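Local coordinates for protein phosphatidylinositol-specific phospholipase C (Listeria monocytogenes, PDB 2PLC) that is a bacterial phosphatidylinositol-specific phospholipase C, a single-chain enzyme whose X domain is of the TIM-barrel type, at residues W6-P11 with P97-I102; A18-G23 with I269-F274; Y129-P134 with K151-S156; T133-T138 with P163-S168. All coordinates share one frame; numbering follows the deposited sequence.

Interaction 1: W6-P11 with P97-I102; sequences WMSALP and PKETII
Glu-99 OE1 is held twice: it accepts a hydrogen bond from Met-7 N, 3.0 Å away, and forms a salt bridge with Arg-59. The Met-7 amide meets the syn lone pair, on the side of the other oxygen, with an N-H...O angle of 151°. The second oxygen takes the next amide along, Ser-8 N lying 2.9 Å from Glu-99 OE2, again on the syn side but 28° out of the carboxylate plane. One carboxylate therefore receives two consecutive N-H groups of a short turn whose backbone angles are helix-like although no regular helix forms. With Arg-59 beside it, the group would be expected to stay ionised. A bend at chi2 of Glu-99 (-57°) turns CD back toward the 6-8 backbone. OE1 also lies over one face of the Trp-6 ring, the ring and carboxylate planes being oblique to each other.

The site lies just ahead of strand 101-107, which runs parallel between strands 60-65 and 152-157. The N-terminal loop thus packs at the end where barrel strands begin, the end opposite the active-site face in TIM barrels.

Met-7 CG stands 3.5 Å above the plane of the Trp-6 ring, over the centre, while the Met-7 side chain crosses that of Thr-100 at about a right angle. Thr-100 N donates a weak bond to Met-7 SD at 3.7 Å, and Met-7 CE presses on Thr-100 CG2 at 3.5 Å. Tighter still is the approach of Ser-8 CB to Lys-98 CB, 3.3 Å, and nearby Arg-149 bridges the carbonyls of Met-7 and Lys-98.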
loop_
_atom_site.group_PDB
_atom_site.type_symbol
_atom_site.label_atom_id
_atom_site.label_comp_id
_atom_site.label_asym_id
_atom_site.label_seq_id
_atom_site.Cartn_x
_atom_site.Cartn_y
_atom_site.Cartn_z
ATOM N N TRP A 6 -10.116 10.441 7.297
ATOM C CA TRP A 6 -9.058 10.976 8.153
ATOM C C TRP A 6 -8.066 11.915 7.473
ATOM O O TRP A 6 -7.628 12.887 8.088
ATOM C CB TRP A 6 -8.316 9.855 8.891
ATOM C CG TRP A 6 -7.468 8.936 8.029
ATOM C CD1 TRP A 6 -7.882 7.806 7.372
ATOM C CD2 TRP A 6 -6.048 9.019 7.821
ATOM N NE1 TRP A 6 -6.807 7.176 6.784
ATOM C CE2 TRP A 6 -5.671 7.897 7.043
ATOM C CE3 TRP A 6 -5.058 9.927 8.223
ATOM C CZ2 TRP A 6 -4.347 7.662 6.660
ATOM C CZ3 TRP A 6 -3.742 9.693 7.843
ATOM C CH2 TRP A 6 -3.398 8.567 7.069
ATOM N N MET A 7 -7.731 11.653 6.211
ATOM C CA MET A 7 -6.777 12.500 5.488
ATOM C C MET A 7 -7.319 13.883 5.134
ATOM O O MET A 7 -6.551 14.826 4.954
ATOM C CB MET A 7 -6.278 11.808 4.216
ATOM C CG MET A 7 -5.536 10.508 4.467
ATOM S SD MET A 7 -4.858 9.832 2.965
ATOM C CE MET A 7 -3.127 9.920 3.292
ATOM N N SER A 8 -8.638 14.000 5.027
ATOM C CA SER A 8 -9.272 15.271 4.692
ATOM C C SER A 8 -9.032 16.308 5.785
ATOM O O SER A 8 -9.037 17.510 5.521
ATOM C CB SER A 8 -10.775 15.078 4.497
ATOM O OG SER A 8 -11.401 14.715 5.711
ATOM N N ALA A 9 -8.817 15.831 7.009
ATOM C CA ALA A 9 -8.576 16.696 8.159
ATOM C C ALA A 9 -7.113 17.135 8.305
ATOM O O ALA A 9 -6.746 17.785 9.288
ATOM C CB ALA A 9 -9.054 16.010 9.430
ATOM N N LEU A 10 -6.283 16.779 7.329
ATOM C CA LEU A 10 -4.871 17.141 7.350
ATOM C C LEU A 10 -4.642 18.353 6.456
ATOM O O LEU A 10 -5.428 18.616 5.546
ATOM C CB LEU A 10 -4.005 15.966 6.876
ATOM C CG LEU A 10 -3.879 14.729 7.774
ATOM C CD1 LEU A 10 -3.091 13.650 7.050
ATOM C CD2 LEU A 10 -3.208 15.093 9.089
ATOM N N PRO A 11 -3.565 19.113 6.711
ATOM C CA PRO A 11 -3.239 20.303 5.922
ATOM C C PRO A 11 -2.866 19.969 4.482
ATOM O O PRO A 11 -2.166 18.988 4.234
ATOM C CB PRO A 11 -2.032 20.883 6.665
ATOM C CG PRO A 11 -2.212 20.396 8.068
ATOM C CD PRO A 11 -2.646 18.977 7.854
ATOM N N PRO A 97 -13.757 12.575 -1.465
ATOM C CA PRO A 97 -12.853 13.315 -2.352
ATOM C C PRO A 97 -11.574 13.967 -1.819
ATOM O O PRO A 97 -10.786 14.488 -2.609
ATOM C CB PRO A 97 -13.786 14.339 -2.991
ATOM C CG PRO A 97 -14.712 14.655 -1.877
ATOM C CD PRO A 97 -15.040 13.292 -1.333
ATOM N N LYS A 98 -11.357 13.960 -0.507
ATOM C CA LYS A 98 -10.142 14.567 0.034
ATOM C C LYS A 98 -9.074 13.539 0.397
ATOM O O LYS A 98 -7.941 13.901 0.709
ATOM C CB LYS A 98 -10.461 15.456 1.241
ATOM C CG LYS A 98 -11.211 16.745 0.908
ATOM C CD LYS A 98 -10.372 17.674 0.041
ATOM C CE LYS A 98 -11.118 18.959 -0.283
ATOM N NZ LYS A 98 -10.305 19.865 -1.141
ATOM N N GLU A 99 -9.440 12.261 0.337
ATOM C CA GLU A 99 -8.520 11.173 0.653
ATOM C C GLU A 99 -7.629 10.861 -0.538
ATOM O O GLU A 99 -7.929 11.247 -1.663
ATOM C CB GLU A 99 -9.295 9.908 1.033
ATOM C CG GLU A 99 -10.305 10.086 2.148
ATOM C CD GLU A 99 -9.691 10.624 3.418
ATOM O OE1 GLU A 99 -8.862 9.924 4.027
ATOM O OE2 GLU A 99 -10.051 11.746 3.817
ATOM N N THR A 100 -6.515 10.188 -0.272
ATOM C CA THR A 100 -5.576 9.791 -1.315
ATOM C C THR A 100 -5.162 8.351 -1.059
ATOM O O THR A 100 -5.030 7.920 0.088
ATOM C CB THR A 100 -4.317 10.702 -1.379
ATOM O OG1 THR A 100 -3.335 10.106 -2.242
ATOM C CG2 THR A 100 -3.717 10.907 -0.008
ATOM N N ILE A 101 -4.986 7.596 -2.134
ATOM C CA ILE A 101 -4.611 6.200 -2.014
ATOM C C ILE A 101 -3.324 5.914 -2.755
ATOM O O ILE A 101 -3.114 6.384 -3.873
ATOM C CB ILE A 101 -5.756 5.281 -2.511
ATOM C CG1 ILE A 101 -6.967 5.453 -1.595
ATOM C CG2 ILE A 101 -5.313 3.821 -2.554
ATOM C CD1 ILE A 101 -8.182 4.707 -2.028
ATOM N N ILE A 102 -2.424 5.219 -2.072
ATOM C CA ILE A 102 -1.149 4.836 -2.651
ATOM C C ILE A 102 -1.353 3.384 -3.045
ATOM O O ILE A 102 -1.747 2.565 -2.220
ATOM C CB ILE A 102 -0.016 4.969 -1.630
ATOM C CG1 ILE A 102 0.002 6.395 -1.073
ATOM C CG2 ILE A 102 1.320 4.618 -2.286
ATOM C CD1 ILE A 102 0.919 6.580 0.101
#

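Interaction 2: A18-G23 with I269-F274; sequences ALSIPG and IKNNKF
Ser-20 and Asn-272 bury the most surface here, and their pairing is two-pronged: the side-chain amide of Asn-272 meets both backbone polar groups of Ser-20. Ser-20 N donates to Asn-272 OD1 at 2.8 Å, in the carbonyl plane and on a lone pair, while Asn-272 ND2 returns a bond to Ser-20 O at 3.2 Å, only 3° out of its own amide plane. The flat carboxamide thus stands in for a neighbouring strand's peptide group. Its rotation is fixed further by a second ND2 bond, to Ile-269 O at 2.8 Å, and by a water that donates to both Asn-272 OD1 and Ala-18 O. Ile-269 O also accepts Asn-272 N, from the same face of its plane, which closes a type I turn.

The hydroxyl of Ser-20 works separately. OG donates to Asn-271 OD1 over a short 2.6 Å and accepts from the backbone amide of Leu-252. CG of Asn-271, anti to its backbone N (chi1 -178°), is carried toward Ser-20; its ND2 bonds Thr-245 OG1 and Val-249 O. Farther along the strand Pro-22 CG touches Ile-269 CG1 at 3.8 Å, the two side chains crossing at about a right angle.

All six touching residues are buried. The tail after helix 262-269 folds back on the start of strand 20-24, whose pairing with the last strand, 253-257, is the first-to-last strand contact expected of a TIM-type barrel.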
loop_
_atom_site.group_PDB
_atom_site.type_symbol
_atom_site.label_atom_id
_atom_site.label_comp_id
_atom_site.label_asym_id
_atom_site.label_seq_id
_atom_site.Cartn_x
_atom_site.Cartn_y
_atom_site.Cartn_z
ATOM N N ALA A 18 5.741 12.957 5.179
ATOM C CA ALA A 18 5.661 13.394 6.566
ATOM C C ALA A 18 4.520 12.716 7.328
ATOM O O ALA A 18 4.211 13.101 8.458
ATOM C CB ALA A 18 5.485 14.899 6.614
ATOM N N LEU A 19 3.922 11.687 6.732
ATOM C CA LEU A 19 2.795 10.994 7.360
ATOM C C LEU A 19 3.055 9.569 7.829
ATOM O O LEU A 19 4.021 8.922 7.421
ATOM C CB LEU A 19 1.605 10.950 6.394
ATOM C CG LEU A 19 0.992 12.243 5.865
ATOM C CD1 LEU A 19 -0.052 11.909 4.812
ATOM C CD2 LEU A 19 0.375 13.023 6.998
ATOM N N SER A 20 2.164 9.099 8.698
ATOM C CA SER A 20 2.171 7.735 9.212
ATOM C C SER A 20 0.931 7.140 8.537
ATOM O O SER A 20 -0.203 7.522 8.836
ATOM C CB SER A 20 2.015 7.722 10.730
ATOM O OG SER A 20 3.124 8.353 11.339
ATOM N N ILE A 21 1.153 6.235 7.593
ATOM C CA ILE A 21 0.049 5.651 6.840
ATOM C C ILE A 21 -0.123 4.150 7.025
ATOM O O ILE A 21 0.847 3.401 6.941
ATOM C CB ILE A 21 0.253 5.931 5.335
ATOM C CG1 ILE A 21 0.447 7.435 5.109
ATOM C CG2 ILE A 21 -0.921 5.400 4.523
ATOM C CD1 ILE A 21 0.942 7.794 3.729
ATOM N N PRO A 22 -1.363 3.698 7.307
ATOM C CA PRO A 22 -1.680 2.274 7.498
ATOM C C PRO A 22 -1.872 1.665 6.109
ATOM O O PRO A 22 -2.535 2.263 5.255
ATOM C CB PRO A 22 -3.031 2.302 8.228
ATOM C CG PRO A 22 -3.233 3.745 8.641
ATOM C CD PRO A 22 -2.550 4.526 7.567
ATOM N N GLY A 23 -1.302 0.487 5.882
ATOM C CA GLY A 23 -1.447 -0.166 4.591
ATOM C C GLY A 23 -1.628 -1.656 4.768
ATOM O O GLY A 23 -1.432 -2.174 5.864
ATOM N N ILE A 269 -3.091 6.024 12.647
ATOM C CA ILE A 269 -3.628 7.278 12.113
ATOM C C ILE A 269 -3.437 8.400 13.143
ATOM O O ILE A 269 -3.033 9.514 12.790
ATOM C CB ILE A 269 -5.137 7.154 11.783
ATOM C CG1 ILE A 269 -5.348 6.215 10.595
ATOM C CG2 ILE A 269 -5.740 8.528 11.488
ATOM C CD1 ILE A 269 -6.809 5.874 10.341
ATOM N N LYS A 270 -3.710 8.092 14.414
ATOM C CA LYS A 270 -3.579 9.063 15.497
ATOM C C LYS A 270 -2.161 9.606 15.664
ATOM O O LYS A 270 -1.967 10.646 16.296
ATOM C CB LYS A 270 -4.071 8.480 16.822
ATOM C CG LYS A 270 -5.579 8.366 16.931
ATOM C CD LYS A 270 -5.982 8.032 18.361
ATOM C CE LYS A 270 -7.495 8.014 18.536
ATOM N NZ LYS A 270 -7.896 7.899 19.970
ATOM N N ASN A 271 -1.174 8.912 15.099
ATOM C CA ASN A 271 0.209 9.373 15.188
ATOM C C ASN A 271 0.417 10.696 14.451
ATOM O O ASN A 271 1.322 11.449 14.791
ATOM C CB ASN A 271 1.184 8.321 14.650
ATOM C CG ASN A 271 2.634 8.752 14.787
ATOM O OD1 ASN A 271 3.279 9.104 13.807
ATOM N ND2 ASN A 271 3.148 8.741 16.014
ATOM N N ASN A 272 -0.403 10.972 13.439
ATOM C CA ASN A 272 -0.292 12.220 12.680
ATOM C C ASN A 272 -0.875 13.373 13.494
ATOM O O ASN A 272 -1.791 13.166 14.293
ATOM C CB ASN A 272 -1.047 12.112 11.357
ATOM C CG ASN A 272 -0.621 10.920 10.538
ATOM O OD1 ASN A 272 0.457 10.911 9.950
ATOM N ND2 ASN A 272 -1.477 9.903 10.485
ATOM N N LYS A 273 -0.357 14.585 13.290
ATOM C CA LYS A 273 -0.855 15.747 14.026
ATOM C C LYS A 273 -2.003 16.447 13.302
ATOM O O LYS A 273 -1.866 16.874 12.150
ATOM C CB LYS A 273 0.267 16.755 14.315
ATOM C CG LYS A 273 -0.044 17.676 15.501
ATOM C CD LYS A 273 0.092 19.165 15.176
ATOM C CE LYS A 273 1.549 19.624 15.107
ATOM N NZ LYS A 273 2.294 19.072 13.936
ATOM N N PHE A 274 -3.135 16.549 13.994
ATOM C CA PHE A 274 -4.336 17.194 13.467
ATOM C C PHE A 274 -4.580 18.517 14.208
ATOM O O PHE A 274 -4.733 19.556 13.528
ATOM C CB PHE A 274 -5.557 16.280 13.647
ATOM C CG PHE A 274 -5.451 14.954 12.930
ATOM C CD1 PHE A 274 -4.781 13.883 13.512
ATOM C CD2 PHE A 274 -6.045 14.771 11.685
ATOM C CE1 PHE A 274 -4.705 12.654 12.866
ATOM C CE2 PHE A 274 -5.975 13.543 11.031
ATOM C CZ PHE A 274 -5.304 12.485 11.623
HETATM O O HOH W 1 2.772 12.587 10.948
#

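Interaction 3: Y129-P134 with K151-S156; sequences YFYTTP and KILLLS
Phe-130 lays one ring face over Ile-152: CB of Ile-152 sits 4.3 Å from the centroid of the Phe-130 ring and 20° off its normal, a CH-pi contact displaced toward the rim. Ile-152 CD1 covers the same ring at Phe-130 CZ, 3.9 Å from it. At the ring edge, near its plane, Leu-154 CB comes within 4.1 Å of Phe-130 CE2. The side chains of Tyr-131 and Leu-153 lie side by side, pointing the same way, with Tyr-131 CD2 3.8 Å from Leu-153 CD1.

Between these groups the backbones form a single bridge. Ile-152 N donates to Tyr-129 O at 2.7 Å, and Tyr-131 N donates to Ile-152 O at 3.0 Å with a nearly straight N-H...O angle of 177°. One residue bonding to both flanks of Phe-130 is the parallel pattern, and it attaches segment 129-134 to the beginning of strand 152-157.

Beyond the bridge the chains part, and a water takes over: it donates to Tyr-131 O and Ile-152 O and accepts from Leu-154 N. The chemistry is therefore mixed: apolar contacts around Phe-130 lie beside two backbone bonds, which a water extends where direct pairing stops.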
loop_
_atom_site.group_PDB
_atom_site.type_symbol
_atom_site.label_atom_id
_atom_site.label_comp_id
_atom_site.label_asym_id
_atom_site.label_seq_id
_atom_site.Cartn_x
_atom_site.Cartn_y
_atom_site.Cartn_z
ATOM N N TYR A 129 -8.552 10.062 -11.898
ATOM C CA TYR A 129 -8.348 9.634 -10.515
ATOM C C TYR A 129 -6.896 9.268 -10.237
ATOM O O TYR A 129 -6.573 8.755 -9.165
ATOM C CB TYR A 129 -9.261 8.458 -10.168
ATOM C CG TYR A 129 -10.727 8.819 -10.111
ATOM C CD1 TYR A 129 -11.290 9.333 -8.945
ATOM C CD2 TYR A 129 -11.551 8.648 -11.225
ATOM C CE1 TYR A 129 -12.641 9.669 -8.884
ATOM C CE2 TYR A 129 -12.905 8.982 -11.177
ATOM C CZ TYR A 129 -13.442 9.489 -10.000
ATOM O OH TYR A 129 -14.783 9.792 -9.935
ATOM N N PHE A 130 -6.022 9.537 -11.201
ATOM C CA PHE A 130 -4.602 9.240 -11.045
ATOM C C PHE A 130 -3.724 10.484 -10.986
ATOM O O PHE A 130 -3.900 11.413 -11.779
ATOM C CB PHE A 130 -4.118 8.330 -12.181
ATOM C CG PHE A 130 -4.430 6.881 -11.966
ATOM C CD1 PHE A 130 -5.670 6.364 -12.321
ATOM C CD2 PHE A 130 -3.497 6.042 -11.366
ATOM C CE1 PHE A 130 -5.982 5.030 -12.078
ATOM C CE2 PHE A 130 -3.798 4.709 -11.119
ATOM C CZ PHE A 130 -5.046 4.201 -11.475
ATOM N N TYR A 131 -2.808 10.517 -10.019
ATOM C CA TYR A 131 -1.873 11.627 -9.904
ATOM C C TYR A 131 -0.926 11.446 -11.076
ATOM O O TYR A 131 -0.263 10.413 -11.199
ATOM C CB TYR A 131 -1.082 11.569 -8.601
ATOM C CG TYR A 131 0.122 12.495 -8.582
ATOM C CD1 TYR A 131 -0.030 13.871 -8.428
ATOM C CD2 TYR A 131 1.414 11.985 -8.700
ATOM C CE1 TYR A 131 1.081 14.715 -8.392
ATOM C CE2 TYR A 131 2.521 12.814 -8.665
ATOM C CZ TYR A 131 2.351 14.175 -8.509
ATOM O OH TYR A 131 3.462 14.986 -8.454
ATOM N N THR A 132 -0.830 12.468 -11.911
ATOM C CA THR A 132 0.012 12.370 -13.081
ATOM C C THR A 132 0.856 13.619 -13.322
ATOM O O THR A 132 0.473 14.722 -12.941
ATOM C CB THR A 132 -0.866 12.045 -14.303
ATOM O OG1 THR A 132 -0.034 11.670 -15.402
ATOM C CG2 THR A 132 -1.742 13.239 -14.682
ATOM N N THR A 133 2.034 13.416 -13.905
ATOM C CA THR A 133 2.965 14.501 -14.221
ATOM C C THR A 133 3.456 14.319 -15.660
ATOM O O THR A 133 3.276 13.252 -16.246
ATOM C CB THR A 133 4.196 14.494 -13.278
ATOM O OG1 THR A 133 4.918 13.263 -13.433
ATOM C CG2 THR A 133 3.772 14.667 -11.826
ATOM N N PRO A 134 4.068 15.363 -16.255
ATOM C CA PRO A 134 4.575 15.285 -17.632
ATOM C C PRO A 134 5.641 14.205 -17.806
ATOM O O PRO A 134 6.399 13.921 -16.880
ATOM C CB PRO A 134 5.170 16.675 -17.853
ATOM C CG PRO A 134 4.315 17.548 -16.987
ATOM C CD PRO A 134 4.215 16.732 -15.726
ATOM N N LYS A 151 -7.098 11.437 -5.387
ATOM C CA LYS A 151 -6.357 10.728 -6.425
ATOM C C LYS A 151 -5.577 9.512 -5.948
ATOM O O LYS A 151 -5.423 9.284 -4.749
ATOM C CB LYS A 151 -5.431 11.693 -7.170
ATOM C CG LYS A 151 -6.157 12.540 -8.203
ATOM C CD LYS A 151 -5.271 13.642 -8.751
ATOM C CE LYS A 151 -5.878 14.275 -9.998
ATOM N NZ LYS A 151 -7.265 14.769 -9.767
ATOM N N ILE A 152 -5.102 8.730 -6.914
ATOM C CA ILE A 152 -4.333 7.525 -6.652
ATOM C C ILE A 152 -2.875 7.773 -7.012
ATOM O O ILE A 152 -2.579 8.292 -8.082
ATOM C CB ILE A 152 -4.833 6.332 -7.523
ATOM C CG1 ILE A 152 -6.270 5.967 -7.157
ATOM C CG2 ILE A 152 -3.928 5.111 -7.352
ATOM C CD1 ILE A 152 -6.878 4.907 -8.056
ATOM N N LEU A 153 -1.973 7.455 -6.089
ATOM C CA LEU A 153 -0.548 7.583 -6.349
ATOM C C LEU A 153 -0.112 6.167 -6.717
ATOM O O LEU A 153 -0.007 5.305 -5.854
ATOM C CB LEU A 153 0.203 8.072 -5.104
ATOM C CG LEU A 153 1.728 8.109 -5.272
ATOM C CD1 LEU A 153 2.095 8.883 -6.536
ATOM C CD2 LEU A 153 2.384 8.725 -4.061
ATOM N N LEU A 154 0.116 5.925 -8.000
ATOM C CA LEU A 154 0.511 4.602 -8.480
ATOM C C LEU A 154 1.995 4.274 -8.329
ATOM O O LEU A 154 2.859 5.089 -8.644
ATOM C CB LEU A 154 0.107 4.446 -9.953
ATOM C CG LEU A 154 0.365 3.104 -10.647
ATOM C CD1 LEU A 154 -0.525 2.038 -10.048
ATOM C CD2 LEU A 154 0.089 3.225 -12.140
ATOM N N LEU A 155 2.284 3.072 -7.841
ATOM C CA LEU A 155 3.659 2.607 -7.693
ATOM C C LEU A 155 3.742 1.353 -8.550
ATOM O O LEU A 155 3.326 0.276 -8.123
ATOM C CB LEU A 155 3.984 2.282 -6.232
ATOM C CG LEU A 155 3.942 3.440 -5.235
ATOM C CD1 LEU A 155 4.289 2.939 -3.844
ATOM C CD2 LEU A 155 4.916 4.520 -5.664
ATOM N N SER A 156 4.215 1.516 -9.783
ATOM C CA SER A 156 4.322 0.406 -10.730
ATOM C C SER A 156 5.514 -0.508 -10.533
ATOM O O SER A 156 6.647 -0.054 -10.388
ATOM C CB SER A 156 4.339 0.922 -12.169
ATOM O OG SER A 156 3.106 1.524 -12.505
HETATM O O HOH W 2 -0.554 7.865 -9.856
#

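Interaction 4: T133-T138 with P163-S168; sequences TPRTDT and PLVINS
Arg-135 carries this surface contact with both its backbone and its side chain. Its N donates to Ser-168 O at 3.0 Å, arriving from above the carbonyl plane, 44° out of it. The same oxygen is approached by Pro-134 CA, so the end of strand 132-134 lies close against the tip of the opposite segment.

The side chain starts with CG anti to the backbone N (chi1 165°) and continues extended to CD, which touches Val-165 CG1 at 3.5 Å. CG1 of Val-165, likewise anti to its own backbone N, meets it, and the two side chains cross at about a right angle. At chi3 the arginine bends (47°), which brings NE round to Asn-167 O. The resulting bond is weak, with 3.3 Å between Arg-135 NE and Asn-167 O, though its approach is fairly straight. Both Val-165 CG1 and Asn-167 O lie at the edge of the guanidinium, near its plane. Ser-168 OG is placed obliquely to that plane, 3.5 Å from Arg-135 NH2.

Arg-135 thus reaches two successive carbonyls, that of Ser-168 through N and, weakly, that of Asn-167 through NE. Past it, Thr-136 is the centre of an inverse gamma turn that carries the chain off, and Asp-137 O is held by Lys-170.

Asn-167 has a positive phi and Ser-168 a psi near zero, values consistent with a type II' turn. These two residues link strand 164-166 to its antiparallel partner 169-174, so the arginine lies against the bend of a beta hairpin at the protein surface.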
loop_
_atom_site.group_PDB
_atom_site.type_symbol
_atom_site.label_atom_id
_atom_site.label_comp_id
_atom_site.label_asym_id
_atom_site.label_seq_id
_atom_site.Cartn_x
_atom_site.Cartn_y
_atom_site.Cartn_z
ATOM N N THR A 133 2.034 13.416 -13.905
ATOM C CA THR A 133 2.965 14.501 -14.221
ATOM C C THR A 133 3.456 14.319 -15.660
ATOM O O THR A 133 3.276 13.252 -16.246
ATOM C CB THR A 133 4.196 14.494 -13.278
ATOM O OG1 THR A 133 4.918 13.263 -13.433
ATOM C CG2 THR A 133 3.772 14.667 -11.826
ATOM N N PRO A 134 4.068 15.363 -16.255
ATOM C CA PRO A 134 4.575 15.285 -17.632
ATOM C C PRO A 134 5.641 14.205 -17.806
ATOM O O PRO A 134 6.399 13.921 -16.880
ATOM C CB PRO A 134 5.170 16.675 -17.853
ATOM C CG PRO A 134 4.315 17.548 -16.987
ATOM C CD PRO A 134 4.215 16.732 -15.726
ATOM N N ARG A 135 5.686 13.604 -18.991
ATOM C CA ARG A 135 6.664 12.558 -19.287
ATOM C C ARG A 135 8.090 13.107 -19.251
ATOM O O ARG A 135 9.028 12.400 -18.873
ATOM C CB ARG A 135 6.365 11.913 -20.646
ATOM C CG ARG A 135 7.511 11.082 -21.216
ATOM C CD ARG A 135 7.037 10.107 -22.285
ATOM N NE ARG A 135 6.144 10.725 -23.264
ATOM C CZ ARG A 135 6.540 11.507 -24.264
ATOM N NH1 ARG A 135 7.829 11.783 -24.433
ATOM N NH2 ARG A 135 5.644 12.009 -25.104
ATOM N N THR A 136 8.237 14.375 -19.630
ATOM C CA THR A 136 9.532 15.053 -19.641
ATOM C C THR A 136 9.794 15.703 -18.280
ATOM O O THR A 136 9.953 16.923 -18.180
ATOM C CB THR A 136 9.584 16.135 -20.746
ATOM O OG1 THR A 136 8.556 17.108 -20.519
ATOM C CG2 THR A 136 9.388 15.505 -22.121
ATOM N N ASP A 137 9.840 14.875 -17.239
ATOM C CA ASP A 137 10.066 15.345 -15.875
ATOM C C ASP A 137 10.587 14.202 -15.013
ATOM O O ASP A 137 9.847 13.275 -14.693
ATOM C CB ASP A 137 8.757 15.884 -15.290
ATOM C CG ASP A 137 8.911 16.373 -13.865
ATOM O OD1 ASP A 137 9.873 17.121 -13.586
ATOM O OD2 ASP A 137 8.063 16.010 -13.024
ATOM N N THR A 138 11.854 14.289 -14.614
ATOM C CA THR A 138 12.472 13.242 -13.801
ATOM C C THR A 138 12.762 13.690 -12.362
ATOM O O THR A 138 13.665 13.159 -11.704
ATOM C CB THR A 138 13.787 12.742 -14.452
ATOM O OG1 THR A 138 13.718 12.918 -15.873
ATOM C CG2 THR A 138 14.002 11.258 -14.153
ATOM N N PRO A 163 8.227 3.838 -14.773
ATOM C CA PRO A 163 6.848 4.272 -14.513
ATOM C C PRO A 163 5.905 4.174 -15.714
ATOM O O PRO A 163 6.331 4.264 -16.869
ATOM C CB PRO A 163 7.029 5.719 -14.047
ATOM C CG PRO A 163 8.253 6.154 -14.780
ATOM C CD PRO A 163 9.162 4.966 -14.620
ATOM N N LEU A 164 4.623 3.973 -15.427
ATOM C CA LEU A 164 3.606 3.862 -16.464
ATOM C C LEU A 164 3.414 5.187 -17.199
ATOM O O LEU A 164 3.013 6.193 -16.607
ATOM C CB LEU A 164 2.270 3.418 -15.862
ATOM C CG LEU A 164 1.132 3.202 -16.862
ATOM C CD1 LEU A 164 1.380 1.926 -17.659
ATOM C CD2 LEU A 164 -0.185 3.115 -16.131
ATOM N N VAL A 165 3.711 5.176 -18.494
ATOM C CA VAL A 165 3.560 6.365 -19.320
ATOM C C VAL A 165 2.462 6.140 -20.357
ATOM O O VAL A 165 2.537 5.213 -21.166
ATOM C CB VAL A 165 4.877 6.730 -20.047
ATOM C CG1 VAL A 165 4.696 8.008 -20.839
ATOM C CG2 VAL A 165 6.018 6.887 -19.050
ATOM N N ILE A 166 1.420 6.959 -20.289
ATOM C CA ILE A 166 0.312 6.878 -21.234
ATOM C C ILE A 166 0.222 8.250 -21.891
ATOM O O ILE A 166 -0.145 9.239 -21.248
ATOM C CB ILE A 166 -1.034 6.515 -20.540
ATOM C CG1 ILE A 166 -0.891 5.207 -19.753
ATOM C CG2 ILE A 166 -2.140 6.348 -21.583
ATOM C CD1 ILE A 166 -2.143 4.798 -19.005
ATOM N N ASN A 167 0.590 8.290 -23.173
ATOM C CA ASN A 167 0.615 9.511 -23.978
ATOM C C ASN A 167 1.790 10.380 -23.551
ATOM O O ASN A 167 2.943 9.975 -23.681
ATOM C CB ASN A 167 -0.707 10.282 -23.878
ATOM C CG ASN A 167 -1.807 9.657 -24.709
ATOM O OD1 ASN A 167 -1.878 9.866 -25.921
ATOM N ND2 ASN A 167 -2.668 8.876 -24.064
ATOM N N SER A 168 1.501 11.568 -23.040
ATOM C CA SER A 168 2.555 12.465 -22.590
ATOM C C SER A 168 2.514 12.609 -21.077
ATOM O O SER A 168 3.151 13.499 -20.510
ATOM C CB SER A 168 2.409 13.833 -23.257
ATOM O OG SER A 168 2.611 13.733 -24.656
#

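From the N terminus, loop 6-11 meets residues 97-102 in interaction 1, closing a loop that spans strand 20-24 and helix 82-95. Strand 20-24 opens interaction 2, which ends only at the C-terminal tail, so the two loops cross; they touch where Trp-6 packs on Ile-269, Asn-272 and Phe-274. Interactions 3 and 4 fall within the span of interaction 2. They share Thr-133 and Pro-134, and close loops that start together and end on successive strands, 152-157 and 164-166. Interaction 3 adjoins interaction 1 through backbone pairing of Ile-101 with Lys-151 and Leu-153, whereas interaction 4 lies about 13 Å from interaction 1 between nearest atoms.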